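Local atomic coordinates of hypothetical protein (Clostridium sporogenes ATCC 15579, PDB entry 4QRK), a protein that is of unknown function but adopts a right-handed beta-helix and is a putative cell adhesion protein. Residues 99-105 / 120-126; 140-144 / 164-168; 53-57 / 88-92; 17-23 / 63-69. All coordinates share one frame; numbering follows the deposited sequence.

The four contacts sit at strand ends and connecting loops of one right-handed beta-helix. Interactions 1 and 2 are neighbours, their centres about 13 Å apart: the ring atom CE1 of Y143 in interaction 2 lies 3.2 Å from I121 O and 4.0 Å from L123 CB of interaction 1. Interaction 4 touches interaction 1 from another quarter, with E23 O 3.4 Å from P102 CD. All three reach the same sheet, the one that includes strands 103-110, 123-130 and 167-174. Interaction 3 stands apart, its centre about 29 Å from that of interaction 1 and 37 Å from that of interaction 2. A bound calcium ion lies about 13 Å from the side chain of E125 in interaction 1.

Interaction 1. Residues 99-105 / 120-126; sequences EKIPTEI and KINLKEL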
loop_
_atom_site.group_PDB
_atom_site.type_symbol
_atom_site.label_atom_id
_atom_site.label_comp_id
_atom_site.label_asym_id
_atom_site.label_seq_id
_atom_site.Cartn_x
_atom_site.Cartn_y
_atom_site.Cartn_z
ATOM N N GLU A 99 11.002 -9.298 4.485
ATOM C CA GLU A 99 11.135 -9.487 3.035
ATOM C C GLU A 99 10.906 -10.918 2.520
ATOM O O GLU A 99 10.796 -11.126 1.288
ATOM C CB GLU A 99 12.512 -8.996 2.574
ATOM C CG GLU A 99 12.642 -7.517 2.754
ATOM C CD GLU A 99 13.959 -6.953 2.274
ATOM O OE1 GLU A 99 14.796 -7.686 1.696
ATOM O OE2 GLU A 99 14.152 -5.744 2.507
ATOM N N LYS A 100 10.843 -11.892 3.428
ATOM C CA LYS A 100 10.738 -13.313 3.029
ATOM C C LYS A 100 9.334 -13.886 3.183
ATOM O O LYS A 100 8.873 -14.714 2.370
ATOM C CB LYS A 100 11.732 -14.187 3.840
ATOM C CG LYS A 100 13.197 -13.904 3.533
ATOM C CD LYS A 100 14.125 -14.990 4.099
ATOM C CE LYS A 100 15.587 -14.808 3.667
ATOM N NZ LYS A 100 15.772 -14.912 2.191
ATOM N N ILE A 101 8.650 -13.477 4.228
ATOM C CA ILE A 101 7.353 -14.077 4.527
ATOM C C ILE A 101 6.282 -13.669 3.488
ATOM O O ILE A 101 6.210 -12.490 3.089
ATOM C CB ILE A 101 6.935 -13.750 5.953
ATOM C CG1 ILE A 101 5.788 -14.647 6.391
ATOM C CG2 ILE A 101 6.589 -12.270 6.106
ATOM C CD1 ILE A 101 5.425 -14.531 7.883
ATOM N N PRO A 102 5.484 -14.650 2.995
ATOM C CA PRO A 102 4.363 -14.298 2.112
ATOM C C PRO A 102 3.456 -13.269 2.773
ATOM O O PRO A 102 3.071 -13.492 3.916
ATOM C CB PRO A 102 3.616 -15.635 1.958
ATOM C CG PRO A 102 4.672 -16.664 2.132
ATOM C CD PRO A 102 5.588 -16.116 3.180
ATOM N N THR A 103 3.118 -12.188 2.062
ATOM C CA THR A 103 2.458 -11.031 2.663
ATOM C C THR A 103 1.276 -10.515 1.846
ATOM O O THR A 103 1.363 -10.372 0.635
ATOM C CB THR A 103 3.473 -9.867 2.817
ATOM O OG1 THR A 103 4.516 -10.266 3.708
ATOM C CG2 THR A 103 2.817 -8.625 3.392
ATOM N N GLU A 104 0.171 -10.262 2.537
ATOM C CA GLU A 104 -0.992 -9.577 1.977
ATOM C C GLU A 104 -1.149 -8.309 2.759
ATOM O O GLU A 104 -0.908 -8.304 3.973
ATOM C CB GLU A 104 -2.234 -10.433 2.160
ATOM C CG GLU A 104 -2.210 -11.692 1.335
ATOM C CD GLU A 104 -3.446 -12.562 1.602
ATOM O OE1 GLU A 104 -4.395 -12.065 2.264
ATOM O OE2 GLU A 104 -3.455 -13.733 1.147
ATOM N N ILE A 105 -1.498 -7.230 2.069
ATOM C CA ILE A 105 -1.600 -5.909 2.705
ATOM C C ILE A 105 -2.921 -5.293 2.316
ATOM O O ILE A 105 -3.253 -5.248 1.148
ATOM C CB ILE A 105 -0.437 -4.949 2.303
ATOM C CG1 ILE A 105 0.904 -5.541 2.703
ATOM C CG2 ILE A 105 -0.571 -3.604 3.013
ATOM C CD1 ILE A 105 2.096 -4.791 2.127
ATOM N N LYS A 120 10.713 -5.399 -2.531
ATOM C CA LYS A 120 11.501 -6.454 -1.887
ATOM C C LYS A 120 10.678 -7.395 -1.042
ATOM O O LYS A 120 11.211 -8.279 -0.409
ATOM C CB LYS A 120 12.608 -5.830 -1.027
ATOM C CG LYS A 120 13.589 -5.055 -1.906
ATOM C CD LYS A 120 14.742 -4.585 -1.112
ATOM C CE LYS A 120 15.901 -4.232 -1.984
ATOM N NZ LYS A 120 17.035 -3.778 -1.131
ATOM N N ILE A 121 9.380 -7.166 -1.006
ATOM C CA ILE A 121 8.467 -7.957 -0.180
ATOM C C ILE A 121 8.008 -9.146 -1.011
ATOM O O ILE A 121 7.825 -9.024 -2.224
ATOM C CB ILE A 121 7.236 -7.099 0.159
ATOM C CG1 ILE A 121 7.662 -5.817 0.874
ATOM C CG2 ILE A 121 6.198 -7.827 0.996
ATOM C CD1 ILE A 121 8.465 -6.053 2.095
ATOM N N ASN A 122 7.777 -10.267 -0.352
ATOM C CA ASN A 122 7.164 -11.441 -0.956
ATOM C C ASN A 122 5.663 -11.216 -1.025
ATOM O O ASN A 122 4.883 -11.822 -0.308
ATOM C CB ASN A 122 7.470 -12.666 -0.108
ATOM C CG ASN A 122 7.077 -13.987 -0.776
ATOM O OD1 ASN A 122 6.636 -14.025 -1.918
ATOM N ND2 ASN A 122 7.234 -15.073 -0.038
ATOM N N LEU A 123 5.270 -10.296 -1.892
ATOM C CA LEU A 123 3.917 -9.791 -1.916
ATOM C C LEU A 123 2.969 -10.754 -2.624
ATOM O O LEU A 123 3.279 -11.252 -3.705
ATOM C CB LEU A 123 3.926 -8.440 -2.611
ATOM C CG LEU A 123 2.631 -7.657 -2.632
ATOM C CD1 LEU A 123 2.211 -7.318 -1.209
ATOM C CD2 LEU A 123 2.800 -6.395 -3.527
ATOM N N LYS A 124 1.792 -10.981 -2.040
ATOM C CA LYS A 124 0.751 -11.773 -2.721
ATOM C C LYS A 124 -0.428 -10.882 -3.127
ATOM O O LYS A 124 -1.001 -11.034 -4.192
ATOM C CB LYS A 124 0.203 -12.889 -1.827
ATOM C CG LYS A 124 1.249 -13.789 -1.193
ATOM C CD LYS A 124 2.048 -14.598 -2.203
ATOM C CE LYS A 124 3.458 -14.842 -1.673
ATOM N NZ LYS A 124 4.197 -15.955 -2.331
ATOM N N GLU A 125 -0.836 -9.991 -2.247
ATOM C CA GLU A 125 -1.996 -9.195 -2.570
ATOM C C GLU A 125 -1.891 -7.874 -1.882
ATOM O O GLU A 125 -1.366 -7.791 -0.771
ATOM C CB GLU A 125 -3.300 -9.929 -2.194
ATOM C CG GLU A 125 -4.542 -9.128 -2.561
ATOM C CD GLU A 125 -5.813 -9.979 -2.592
ATOM O OE1 GLU A 125 -5.702 -11.202 -2.352
ATOM O OE2 GLU A 125 -6.908 -9.412 -2.852
ATOM N N LEU A 126 -2.366 -6.842 -2.569
ATOM C CA LEU A 126 -2.414 -5.493 -2.030
ATOM C C LEU A 126 -3.748 -4.889 -2.388
ATOM O O LEU A 126 -4.151 -4.944 -3.546
ATOM C CB LEU A 126 -1.341 -4.637 -2.650
ATOM C CG LEU A 126 -1.325 -3.163 -2.237
ATOM C CD1 LEU A 126 -0.962 -2.995 -0.763
ATOM C CD2 LEU A 126 -0.348 -2.377 -3.121
HETATM O O HOH W 1 13.955 -9.328 -0.831
HETATM O O HOH W 2 7.859 -10.540 2.572
#
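T103 pairs with L123 in a parallel bridge, strand axes 4.7 Å apart at 14°, and a beta bulge shifts the register by one residue before E104 pairs with E125 and I105 with L126. These are strands of successive coils of a right-handed beta-helix, side by side in one sheet. T103 O receives K124 N at 2.8 Å, and I105 N gives its hydrogen to E125 O; E125 N, at the bulge, is buried without a partner in the model. Next to this pairing, N122 O accepts T103 N, and the N122 side chain also bonds across. Its CG stands anti to the backbone N (chi1 -170°), which lays the amide alongside the P102 ring; N122 ND2 donates to K100 O at 2.9 Å, with the acceptor close to the amide plane. N122 OD1 receives K124 NZ from above its carbonyl plane, and the same ammonium also bonds to N145. On the inward face I105 CB lies 3.7 Å from L126 CD1, while L97 and L118 pack on I105. On the opposite face the E104 carboxylate turns to K24 and that of E125 to N127. Water 2 donates to I101 O at 2.6 Å and accepts from N122 N.

Interaction 2. Residues 140-144 / 164-168; sequences SGNYK and KSIGV
I166 turns its side chain toward the 140-144 loop and meets it with two different branches, CG2 against the amide of N142 and CD1 against Y143. The contact belongs to a right-handed beta-helix: 140-144 lies in the loop between strands 134-138 and 147-153, and 164-168 runs into strand 167-174. N142 is the centre of an inverse gamma turn, closed by a weak bond from Y143 N to G141 O. Its side chain crosses that of I166 at a slant. With CG anti to the backbone N (chi1 -177°), the amide reaches across to the other segment, where N142 ND2 lies 3.4 Å from I166 CG2 and makes a weak, bent hydrogen bond to S165 OG. On the loop's own side, the ammonium of K144 returns to the turn and donates to the backbone, K144 NZ lying 3.0 Å from N142 O.

I166 CG1 lies between the backbone N and the carbonyl carbon (chi1 74°), and from there I166 CD1 comes to the edge of the Y143 ring, near its plane, 4.3 Å from Y143 CB. G141 CA sits over one face of that ring, 3.7 Å above its plane and displaced toward the rim. I204 of strand 203-210 packs on both I166 and Y143, tying the contact to the neighbouring strand. The phenol hydroxyl bonds to L118 O and also takes a weak bond from G141 N, 3.4 Å from Y143 OH.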
loop_
_atom_site.group_PDB
_atom_site.type_symbol
_atom_site.label_atom_id
_atom_site.label_comp_id
_atom_site.label_asym_id
_atom_site.label_seq_id
_atom_site.Cartn_x
_atom_site.Cartn_y
_atom_site.Cartn_z
ATOM N N SER A 140 7.725 -3.127 -8.144
ATOM C CA SER A 140 8.526 -3.511 -9.307
ATOM C C SER A 140 9.438 -4.714 -9.008
ATOM O O SER A 140 10.395 -4.972 -9.703
ATOM C CB SER A 140 9.350 -2.299 -9.803
ATOM O OG SER A 140 10.381 -1.928 -8.875
ATOM N N GLY A 141 9.119 -5.461 -7.977
ATOM C CA GLY A 141 9.868 -6.660 -7.662
ATOM C C GLY A 141 9.707 -7.803 -8.682
ATOM O O GLY A 141 8.762 -7.853 -9.491
ATOM N N ASN A 142 10.653 -8.727 -8.626
ATOM C CA ASN A 142 10.599 -9.955 -9.395
ATOM C C ASN A 142 9.830 -10.995 -8.574
ATOM O O ASN A 142 10.401 -11.894 -7.975
ATOM C CB ASN A 142 12.026 -10.408 -9.700
ATOM C CG ASN A 142 12.065 -11.642 -10.565
ATOM O OD1 ASN A 142 12.691 -12.646 -10.215
ATOM N ND2 ASN A 142 11.372 -11.588 -11.696
ATOM N N TYR A 143 8.524 -10.794 -8.474
ATOM C CA TYR A 143 7.685 -11.633 -7.626
ATOM C C TYR A 143 7.675 -13.092 -8.154
ATOM O O TYR A 143 7.726 -13.336 -9.358
ATOM C CB TYR A 143 6.283 -11.016 -7.481
ATOM C CG TYR A 143 6.367 -9.595 -6.930
ATOM C CD1 TYR A 143 6.840 -9.346 -5.644
ATOM C CD2 TYR A 143 6.048 -8.507 -7.725
ATOM C CE1 TYR A 143 6.947 -8.040 -5.163
ATOM C CE2 TYR A 143 6.145 -7.227 -7.269
ATOM C CZ TYR A 143 6.602 -6.989 -5.990
ATOM O OH TYR A 143 6.697 -5.679 -5.579
ATOM N N LYS A 144 7.674 -14.046 -7.232
ATOM C CA LYS A 144 7.793 -15.457 -7.572
ATOM C C LYS A 144 6.455 -16.175 -7.557
ATOM O O LYS A 144 6.381 -17.388 -7.511
ATOM C CB LYS A 144 8.796 -16.128 -6.625
ATOM C CG LYS A 144 10.252 -15.663 -6.853
ATOM C CD LYS A 144 10.670 -15.721 -8.352
ATOM C CE LYS A 144 12.146 -15.386 -8.566
ATOM N NZ LYS A 144 12.503 -14.018 -8.078
ATOM N N LYS A 164 9.629 -4.839 -15.180
ATOM C CA LYS A 164 9.759 -5.126 -16.609
ATOM C C LYS A 164 9.839 -6.635 -16.832
ATOM O O LYS A 164 9.357 -7.133 -17.826
ATOM C CB LYS A 164 11.026 -4.459 -17.162
ATOM C CG LYS A 164 10.938 -2.933 -17.203
ATOM C CD LYS A 164 12.242 -2.283 -17.619
ATOM C CE LYS A 164 12.040 -0.826 -17.990
ATOM N NZ LYS A 164 13.287 -0.045 -17.771
ATOM N N SER A 165 10.391 -7.346 -15.854
ATOM C CA SER A 165 10.748 -8.765 -15.985
ATOM C C SER A 165 9.596 -9.757 -15.901
ATOM O O SER A 165 9.728 -10.866 -16.354
ATOM C CB SER A 165 11.733 -9.141 -14.888
ATOM O OG SER A 165 11.200 -8.827 -13.609
ATOM N N ILE A 166 8.493 -9.381 -15.273
ATOM C CA ILE A 166 7.336 -10.248 -15.229
ATOM C C ILE A 166 6.142 -9.547 -15.846
ATOM O O ILE A 166 6.095 -8.320 -15.961
ATOM C CB ILE A 166 7.054 -10.760 -13.811
ATOM C CG1 ILE A 166 6.461 -9.693 -12.924
ATOM C CG2 ILE A 166 8.355 -11.280 -13.172
ATOM C CD1 ILE A 166 5.907 -10.273 -11.654
ATOM N N GLY A 167 5.168 -10.343 -16.269
ATOM C CA GLY A 167 4.001 -9.805 -16.939
ATOM C C GLY A 167 3.135 -8.983 -16.023
ATOM O O GLY A 167 2.880 -9.331 -14.867
ATOM N N VAL A 168 2.676 -7.869 -16.563
ATOM C CA VAL A 168 1.780 -6.957 -15.888
ATOM C C VAL A 168 0.595 -6.582 -16.790
ATOM O O VAL A 168 0.752 -6.285 -17.993
ATOM C CB VAL A 168 2.560 -5.664 -15.483
ATOM C CG1 VAL A 168 1.670 -4.685 -14.825
ATOM C CG2 VAL A 168 3.689 -6.002 -14.558
#

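Interaction 3. Residues 53-57 / 88-92; sequences SENEW and NKRNE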
loop_
_atom_site.group_PDB
_atom_site.type_symbol
_atom_site.label_atom_id
_atom_site.label_comp_id
_atom_site.label_asym_id
_atom_site.label_seq_id
_atom_site.Cartn_x
_atom_site.Cartn_y
_atom_site.Cartn_z
ATOM N N SER A 53 0.851 13.800 17.218
ATOM C CA SER A 53 0.807 14.978 18.061
ATOM C C SER A 53 -0.444 15.057 18.927
ATOM O O SER A 53 -0.506 15.843 19.861
ATOM C CB SER A 53 0.898 16.219 17.197
ATOM O OG SER A 53 -0.145 16.226 16.276
ATOM N N GLU A 54 -1.443 14.247 18.613
ATOM C CA GLU A 54 -2.702 14.260 19.334
ATOM C C GLU A 54 -2.827 12.901 19.992
ATOM O O GLU A 54 -2.735 11.874 19.316
ATOM C CB GLU A 54 -3.880 14.471 18.367
ATOM C CG GLU A 54 -3.677 15.588 17.386
ATOM C CD GLU A 54 -3.276 16.884 18.063
ATOM O OE1 GLU A 54 -4.000 17.351 18.959
ATOM O OE2 GLU A 54 -2.211 17.426 17.713
ATOM N N ASN A 55 -3.052 12.893 21.303
ATOM C CA ASN A 55 -3.130 11.640 22.045
ATOM C C ASN A 55 -4.219 10.742 21.535
ATOM O O ASN A 55 -4.092 9.530 21.574
ATOM C CB ASN A 55 -3.282 11.895 23.565
ATOM C CG ASN A 55 -2.031 12.454 24.168
ATOM O OD1 ASN A 55 -0.932 12.230 23.651
ATOM N ND2 ASN A 55 -2.172 13.203 25.247
ATOM N N GLU A 56 -5.276 11.330 21.010
ATOM C CA GLU A 56 -6.366 10.548 20.439
ATOM C C GLU A 56 -5.960 9.751 19.196
ATOM O O GLU A 56 -6.697 8.888 18.746
ATOM C CB GLU A 56 -7.522 11.477 20.055
ATOM C CG GLU A 56 -7.788 12.596 21.067
ATOM C CD GLU A 56 -7.065 13.886 20.713
ATOM O OE1 GLU A 56 -7.379 14.450 19.640
ATOM O OE2 GLU A 56 -6.185 14.325 21.490
ATOM N N TRP A 57 -4.820 10.067 18.597
ATOM C CA TRP A 57 -4.400 9.379 17.367
ATOM C C TRP A 57 -3.490 8.167 17.654
ATOM O O TRP A 57 -3.071 7.474 16.713
ATOM C CB TRP A 57 -3.670 10.349 16.450
ATOM C CG TRP A 57 -4.541 11.411 15.864
ATOM C CD1 TRP A 57 -5.907 11.488 15.895
ATOM C CD2 TRP A 57 -4.092 12.569 15.130
ATOM N NE1 TRP A 57 -6.331 12.619 15.206
ATOM C CE2 TRP A 57 -5.237 13.289 14.734
ATOM C CE3 TRP A 57 -2.835 13.059 14.773
ATOM C CZ2 TRP A 57 -5.154 14.459 13.991
ATOM C CZ3 TRP A 57 -2.759 14.222 14.024
ATOM C CH2 TRP A 57 -3.903 14.907 13.652
ATOM N N ASN A 88 0.125 22.335 11.937
ATOM C CA ASN A 88 0.918 22.136 13.143
ATOM C C ASN A 88 0.569 20.843 13.881
ATOM O O ASN A 88 0.938 20.685 15.040
ATOM C CB ASN A 88 0.793 23.332 14.079
ATOM C CG ASN A 88 1.167 24.640 13.400
ATOM O OD1 ASN A 88 2.204 24.730 12.734
ATOM N ND2 ASN A 88 0.310 25.650 13.537
ATOM N N LYS A 89 -0.132 19.922 13.216
ATOM C CA LYS A 89 -0.334 18.605 13.797
ATOM C C LYS A 89 0.515 17.639 12.989
ATOM O O LYS A 89 0.971 17.964 11.908
ATOM C CB LYS A 89 -1.810 18.205 13.772
ATOM C CG LYS A 89 -2.709 19.123 14.586
ATOM C CD LYS A 89 -4.032 18.463 14.840
ATOM C CE LYS A 89 -4.856 19.173 15.897
ATOM N NZ LYS A 89 -5.196 20.544 15.522
ATOM N N ARG A 90 0.753 16.459 13.538
ATOM C CA ARG A 90 1.596 15.451 12.912
ATOM C C ARG A 90 1.056 14.076 13.198
ATOM O O ARG A 90 0.710 13.759 14.342
ATOM C CB ARG A 90 3.006 15.486 13.496
ATOM C CG ARG A 90 4.020 16.012 12.563
ATOM C CD ARG A 90 5.397 15.818 13.132
ATOM N NE ARG A 90 6.146 14.843 12.364
ATOM C CZ ARG A 90 7.380 14.450 12.674
ATOM N NH1 ARG A 90 8.000 14.949 13.737
ATOM N NH2 ARG A 90 7.989 13.563 11.919
ATOM N N ASN A 91 0.984 13.272 12.157
ATOM C CA ASN A 91 0.657 11.859 12.286
ATOM C C ASN A 91 1.382 11.085 11.214
ATOM O O ASN A 91 1.035 11.131 10.019
ATOM C CB ASN A 91 -0.846 11.608 12.152
ATOM C CG ASN A 91 -1.222 10.217 12.619
ATOM O OD1 ASN A 91 -0.982 9.866 13.773
ATOM N ND2 ASN A 91 -1.815 9.425 11.742
ATOM N N GLU A 92 2.388 10.345 11.635
ATOM C CA GLU A 92 3.263 9.648 10.705
ATOM C C GLU A 92 3.538 8.218 11.184
ATOM O O GLU A 92 3.880 7.991 12.348
ATOM C CB GLU A 92 4.569 10.442 10.520
ATOM C CG GLU A 92 5.528 9.908 9.446
ATOM C CD GLU A 92 6.864 10.690 9.411
ATOM O OE1 GLU A 92 6.909 11.750 8.757
ATOM O OE2 GLU A 92 7.853 10.268 10.060
HETATM O O HOH W 3 -1.509 7.437 14.720
#
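S53 and R90 grip each other twice. S53 N donates to R90 O at 2.9 Å, arriving in the carbonyl plane, and R90 N donates to S53 OG at 2.9 Å along a nearly straight line (164°). The bonds join the loop after strand 46-52 to the segment that runs into strand 91-98 of the right-handed beta-helix. The serine hydroxyl can serve both segments because OG sits between the backbone N and the carbonyl carbon (chi1 58°): while S53 OG accepts from R90 N, it gives its own proton to E54 OE2, 2.8 Å away, on the anti lone pair of that oxygen. This chain of bonds fixes the rotation of the hydroxyl and steadies one carboxylate oxygen.

From there the E54 side chain crosses that of K89 at about a right angle, with E54 CD 3.5 Å from K89 CE. The contact is with the methylenes; the K89 ammonium itself bonds to S85 O. E54 CG also lies over one face of the W57 indole, displaced toward the ring's rim.

W57, at the end of the 3-10 turn 55-57, packs on all three of K89, R90 and N91. W57 CH2 lies 3.8 Å from K89 CD. R90 O comes to the indole edge near the ring plane, 3.5 Å from W57 CZ3. N91 CB approaches W57 CE3 at 3.6 Å, and the N91 amide is turned 67° from the indole plane, its ND2 bonded to V33 O. Water 3 joins the segments, donating to W57 O and, at 2.7 Å, to N91 OD1.

Interaction 4. Residues 17-23 / 63-69; sequences VEPNGAE and YEVKDKD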
loop_
_atom_site.group_PDB
_atom_site.type_symbol
_atom_site.label_atom_id
_atom_site.label_comp_id
_atom_site.label_asym_id
_atom_site.label_seq_id
_atom_site.Cartn_x
_atom_site.Cartn_y
_atom_site.Cartn_z
ATOM N N VAL A 17 7.092 -6.430 16.020
ATOM C CA VAL A 17 6.276 -7.636 16.058
ATOM C C VAL A 17 7.108 -8.841 15.603
ATOM O O VAL A 17 7.693 -8.810 14.525
ATOM C CB VAL A 17 5.044 -7.473 15.168
ATOM C CG1 VAL A 17 4.236 -8.768 15.143
ATOM C CG2 VAL A 17 4.215 -6.287 15.657
ATOM N N GLU A 18 7.187 -9.886 16.439
ATOM C CA GLU A 18 7.887 -11.135 16.051
ATOM C C GLU A 18 6.889 -12.110 15.432
ATOM O O GLU A 18 5.713 -12.081 15.767
ATOM C CB GLU A 18 8.511 -11.830 17.264
ATOM C CG GLU A 18 9.266 -10.921 18.197
ATOM C CD GLU A 18 10.711 -11.306 18.320
ATOM O OE1 GLU A 18 11.281 -11.812 17.330
ATOM O OE2 GLU A 18 11.277 -11.104 19.409
ATOM N N PRO A 19 7.341 -12.989 14.534
ATOM C CA PRO A 19 6.295 -13.786 13.857
ATOM C C PRO A 19 5.521 -14.743 14.773
ATOM O O PRO A 19 4.324 -14.938 14.555
ATOM C CB PRO A 19 7.060 -14.561 12.782
ATOM C CG PRO A 19 8.529 -14.440 13.146
ATOM C CD PRO A 19 8.682 -13.181 13.953
ATOM N N ASN A 20 6.188 -15.298 15.787
ATOM C CA ASN A 20 5.542 -16.221 16.721
ATOM C C ASN A 20 4.746 -17.336 16.006
ATOM O O ASN A 20 3.575 -17.563 16.294
ATOM C CB ASN A 20 4.642 -15.437 17.682
ATOM C CG ASN A 20 4.152 -16.287 18.869
ATOM O OD1 ASN A 20 4.858 -17.186 19.362
ATOM N ND2 ASN A 20 2.931 -16.005 19.323
ATOM N N GLY A 21 5.365 -18.007 15.041
ATOM C CA GLY A 21 4.695 -19.107 14.367
ATOM C C GLY A 21 3.993 -18.784 13.063
ATOM O O GLY A 21 3.547 -19.685 12.376
ATOM N N ALA A 22 3.864 -17.511 12.711
ATOM C CA ALA A 22 3.176 -17.170 11.470
ATOM C C ALA A 22 4.049 -17.566 10.257
ATOM O O ALA A 22 5.270 -17.442 10.283
ATOM C CB ALA A 22 2.855 -15.667 11.440
ATOM N N GLU A 23 3.397 -18.023 9.202
ATOM C CA GLU A 23 4.073 -18.368 7.977
ATOM C C GLU A 23 3.534 -17.508 6.860
ATOM O O GLU A 23 4.008 -17.586 5.743
ATOM C CB GLU A 23 3.851 -19.848 7.667
ATOM C CG GLU A 23 4.404 -20.744 8.772
ATOM C CD GLU A 23 4.274 -22.212 8.455
ATOM O OE1 GLU A 23 3.308 -22.597 7.741
ATOM O OE2 GLU A 23 5.143 -22.973 8.930
ATOM N N TYR A 63 -2.252 -8.182 17.181
ATOM C CA TYR A 63 -1.614 -9.249 16.409
ATOM C C TYR A 63 -2.018 -10.620 16.930
ATOM O O TYR A 63 -1.847 -10.883 18.107
ATOM C CB TYR A 63 -0.098 -9.125 16.478
ATOM C CG TYR A 63 0.631 -10.202 15.706
ATOM C CD1 TYR A 63 0.552 -10.241 14.338
ATOM C CD2 TYR A 63 1.416 -11.144 16.343
ATOM C CE1 TYR A 63 1.179 -11.169 13.612
ATOM C CE2 TYR A 63 2.071 -12.139 15.600
ATOM C CZ TYR A 63 1.947 -12.129 14.232
ATOM O OH TYR A 63 2.554 -13.054 13.410
ATOM N N GLU A 64 -2.555 -11.475 16.058
ATOM C CA GLU A 64 -2.801 -12.863 16.446
ATOM C C GLU A 64 -2.397 -13.766 15.323
ATOM O O GLU A 64 -2.440 -13.396 14.165
ATOM C CB GLU A 64 -4.256 -13.113 16.852
ATOM C CG GLU A 64 -5.276 -12.656 15.857
ATOM C CD GLU A 64 -6.711 -12.749 16.378
ATOM O OE1 GLU A 64 -7.040 -13.754 17.021
ATOM O OE2 GLU A 64 -7.517 -11.828 16.127
ATOM N N VAL A 65 -1.966 -14.956 15.680
ATOM C CA VAL A 65 -1.642 -15.958 14.681
ATOM C C VAL A 65 -2.766 -16.965 14.682
ATOM O O VAL A 65 -2.971 -17.652 15.674
ATOM C CB VAL A 65 -0.367 -16.643 15.027
ATOM C CG1 VAL A 65 -0.023 -17.678 13.962
ATOM C CG2 VAL A 65 0.742 -15.602 15.209
ATOM N N LYS A 66 -3.514 -16.995 13.586
ATOM C CA LYS A 66 -4.582 -17.952 13.373
ATOM C C LYS A 66 -4.145 -18.922 12.297
ATOM O O LYS A 66 -4.117 -18.541 11.119
ATOM C CB LYS A 66 -5.828 -17.270 12.833
ATOM C CG LYS A 66 -6.338 -16.115 13.588
ATOM C CD LYS A 66 -7.676 -15.748 12.979
ATOM C CE LYS A 66 -8.237 -14.468 13.560
ATOM N NZ LYS A 66 -9.503 -14.064 12.871
ATOM N N ASP A 67 -3.797 -20.151 12.671
ATOM C CA ASP A 67 -3.579 -21.186 11.666
ATOM C C ASP A 67 -2.499 -20.738 10.674
ATOM O O ASP A 67 -2.716 -20.669 9.457
ATOM C CB ASP A 67 -4.900 -21.459 10.936
ATOM C CG ASP A 67 -4.880 -22.748 10.143
ATOM O OD1 ASP A 67 -4.157 -23.682 10.548
ATOM O OD2 ASP A 67 -5.600 -22.823 9.118
ATOM N N LYS A 68 -1.352 -20.380 11.228
ATOM C CA LYS A 68 -0.148 -20.060 10.461
ATOM C C LYS A 68 -0.194 -18.656 9.834
ATOM O O LYS A 68 0.821 -18.173 9.340
ATOM C CB LYS A 68 0.163 -21.139 9.410
ATOM C CG LYS A 68 0.255 -22.561 9.980
ATOM C CD LYS A 68 1.538 -22.774 10.763
ATOM C CE LYS A 68 1.623 -24.184 11.305
ATOM N NZ LYS A 68 2.716 -24.331 12.312
ATOM N N ASP A 69 -1.345 -17.992 9.889
ATOM C CA ASP A 69 -1.475 -16.633 9.355
ATOM C C ASP A 69 -1.320 -15.623 10.480
ATOM O O ASP A 69 -2.139 -15.601 11.400
ATOM C CB ASP A 69 -2.849 -16.424 8.711
ATOM C CG ASP A 69 -3.004 -17.144 7.380
ATOM O OD1 ASP A 69 -2.141 -17.968 7.008
ATOM O OD2 ASP A 69 -4.012 -16.881 6.705
#
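V17 and Y63 make the tight part of this contact. V17 CG1 stands almost on the normal of the phenol ring of Y63, 3.8 Å from its centroid and 7° off, a CH-pi contact over the centre of one face. L45 and L72 pack on both residues. The Y63 side chain, with CG anti to the backbone N (chi1 180°), spans the gap to the other segment, and Y63 OH donates to P19 O at 2.8 Å. That carbonyl is doubly used: A22 N, closing the type I' turn 19-22, reaches it from the opposite face of its plane. A22 CB tucks in 3.3 Å from Y63 OH, and V65 CG2 packs on the same turn, 3.6 Å from N20 O.

Each segment carries a tight turn of the right-handed beta-helix: 17-23 joins strands 11-17 and 24-32, while the type I' turn 66-69 forms the turn of the hairpin between strands 60-66 and 69-75. E23 N meets K68 O at 2.6 Å, nearly straight at 175°.

On the solvent side E23 and K68 run side by side. E23 OE1 meets a methylene, 3.5 Å from K68 CD, yet E23 OE2 and K68 NZ stay 4.4 Å apart, beyond a salt bridge.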